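Putative sortase (Streptococcus pneumoniae, PDB 2W1J) probably acts as a class C sortase, a cysteine transpeptidase that covalently links pilin subunits during assembly of the pneumococcal pilus. Local coordinates at residues T173-T178 against R186-G191. Numbering follows the deposited sequence.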
loop_
_atom_site.group_PDB
_atom_site.type_symbol
_atom_site.label_atom_id
_atom_site.label_comp_id
_atom_site.label_asym_id
_atom_site.label_seq_id
_atom_site.Cartn_x
_atom_site.Cartn_y
_atom_site.Cartn_z
ATOM N N THR A 173 5.642 3.650 0.773
ATOM C CA THR A 173 6.528 3.008 -0.194
ATOM C C THR A 173 5.746 1.986 -1.004
ATOM O O THR A 173 4.981 1.181 -0.457
ATOM C CB THR A 173 7.735 2.349 0.502
ATOM O OG1 THR A 173 8.536 3.376 1.102
ATOM C CG2 THR A 173 8.594 1.530 -0.475
ATOM N N LEU A 174 5.940 2.051 -2.318
ATOM C CA LEU A 174 5.418 1.080 -3.267
ATOM C C LEU A 174 6.539 0.087 -3.561
ATOM O O LEU A 174 7.652 0.477 -3.932
ATOM C CB LEU A 174 4.936 1.793 -4.528
ATOM C CG LEU A 174 4.043 3.014 -4.270
ATOM C CD1 LEU A 174 3.655 3.643 -5.598
ATOM C CD2 LEU A 174 2.805 2.622 -3.495
ATOM N N LEU A 175 6.232 -1.193 -3.346
ATOM C CA LEU A 175 7.220 -2.265 -3.338
ATOM C C LEU A 175 6.918 -3.290 -4.430
ATOM O O LEU A 175 5.797 -3.786 -4.510
ATOM C CB LEU A 175 7.169 -2.954 -1.970
ATOM C CG LEU A 175 7.939 -4.253 -1.752
ATOM C CD1 LEU A 175 9.427 -3.996 -1.912
ATOM C CD2 LEU A 175 7.645 -4.853 -0.383
ATOM N N THR A 176 7.923 -3.619 -5.243
ATOM C CA THR A 176 7.765 -4.692 -6.225
ATOM C C THR A 176 9.091 -5.414 -6.424
ATOM O O THR A 176 10.092 -5.063 -5.800
ATOM C CB THR A 176 7.175 -4.153 -7.540
ATOM O OG1 THR A 176 6.728 -5.242 -8.350
ATOM C CG2 THR A 176 8.184 -3.312 -8.315
ATOM N N CYS A 177 9.098 -6.422 -7.288
ATOM C CA CYS A 177 10.337 -7.133 -7.588
ATOM C C CYS A 177 11.080 -6.477 -8.741
ATOM O O CYS A 177 10.477 -5.823 -9.593
ATOM C CB CYS A 177 10.052 -8.597 -7.917
ATOM S SG CYS A 177 9.428 -9.517 -6.507
ATOM N N THR A 178 12.394 -6.671 -8.774
ATOM C CA THR A 178 13.226 -6.049 -9.794
ATOM C C THR A 178 14.560 -6.802 -9.834
ATOM O O THR A 178 14.859 -7.561 -8.914
ATOM C CB THR A 178 13.418 -4.552 -9.452
ATOM O OG1 THR A 178 13.549 -3.780 -10.650
ATOM C CG2 THR A 178 14.600 -4.322 -8.524
ATOM N N ARG A 186 14.412 -6.106 -4.883
ATOM C CA ARG A 186 13.136 -5.402 -4.754
ATOM C C ARG A 186 13.348 -3.931 -5.070
ATOM O O ARG A 186 14.394 -3.355 -4.740
ATOM C CB ARG A 186 12.539 -5.543 -3.343
ATOM C CG ARG A 186 12.447 -6.990 -2.849
ATOM C CD ARG A 186 11.436 -7.811 -3.625
ATOM N NE ARG A 186 11.398 -9.210 -3.186
ATOM C CZ ARG A 186 11.877 -10.246 -3.867
ATOM N NH1 ARG A 186 12.473 -10.073 -5.041
ATOM N NH2 ARG A 186 11.760 -11.473 -3.362
ATOM N N LEU A 187 12.360 -3.348 -5.739
ATOM C CA LEU A 187 12.335 -1.925 -6.054
ATOM C C LEU A 187 11.403 -1.239 -5.067
ATOM O O LEU A 187 10.259 -1.684 -4.875
ATOM C CB LEU A 187 11.801 -1.730 -7.476
ATOM C CG LEU A 187 11.694 -0.289 -7.979
ATOM C CD1 LEU A 187 13.070 0.296 -8.153
ATOM C CD2 LEU A 187 10.925 -0.221 -9.297
ATOM N N LEU A 188 11.891 -0.160 -4.466
ATOM C CA LEU A 188 11.146 0.627 -3.491
ATOM C C LEU A 188 10.973 2.030 -4.034
ATOM O O LEU A 188 11.971 2.732 -4.239
ATOM C CB LEU A 188 11.931 0.752 -2.187
ATOM C CG LEU A 188 12.241 -0.499 -1.383
ATOM C CD1 LEU A 188 12.810 -0.152 -0.028
ATOM C CD2 LEU A 188 11.056 -1.395 -1.262
ATOM N N VAL A 189 9.732 2.445 -4.241
ATOM C CA VAL A 189 9.448 3.802 -4.669
ATOM C C VAL A 189 8.776 4.486 -3.487
ATOM O O VAL A 189 7.635 4.164 -3.155
ATOM C CB VAL A 189 8.547 3.810 -5.912
ATOM C CG1 VAL A 189 8.121 5.234 -6.245
ATOM C CG2 VAL A 189 9.281 3.169 -7.100
ATOM N N ARG A 190 9.499 5.389 -2.832
ATOM C CA ARG A 190 9.008 6.045 -1.624
ATOM C C ARG A 190 8.488 7.429 -1.950
ATOM O O ARG A 190 9.179 8.208 -2.614
ATOM C CB ARG A 190 10.125 6.178 -0.582
ATOM C CG ARG A 190 9.637 6.708 0.753
ATOM C CD ARG A 190 10.791 6.886 1.717
ATOM N NE ARG A 190 11.626 8.024 1.363
ATOM C CZ ARG A 190 12.730 8.368 2.012
ATOM N NH1 ARG A 190 13.195 7.594 2.988
ATOM N NH2 ARG A 190 13.403 9.453 1.647
ATOM N N GLY A 191 7.300 7.753 -1.441
ATOM C CA GLY A 191 6.778 9.120 -1.505
ATOM C C GLY A 191 6.536 9.693 -0.120
ATOM O O GLY A 191 6.221 8.945 0.802
#
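C177 sets SG beside its own backbone N (chi1 -66°), and R186, with CG likewise beside N, bends its chain at chi2 (-68°) so that one face of the guanidinium lies against the sulphur. In the C177 conformer described, SG is offset toward the rim of the group, 3.4 Å from R186 NH1. Strands 170-178 and 185-194 form an antiparallel hairpin of the sortase beta fold, and T173-C177 matches the family's TLXTC signature; by analogy, C177 is probably the nucleophile and R186 its catalytic arginine. The guanidinium is fixed by a salt bridge from NH2 to D42 and a hydrogen bond from NH1 to the N183 carbonyl, while D42 and W44, which touches both C177 and R186, are consistent with a class C lid. The positive charge could help stabilise a thiolate, though D42 partly offsets it. Further along the hairpin, L174 and V189 exchange nearly straight hydrogen bonds, L174 N to V189 O at 2.8 Å; T176 and L187 form a second such pair, less straight, with 155° at the hydrogen between L187 N and T176 O. On the face shared by T173, L175 and L188, T173 CG2 lies 3.8 Å from L188 CB, its OG1 hydrogen-bonded to H109.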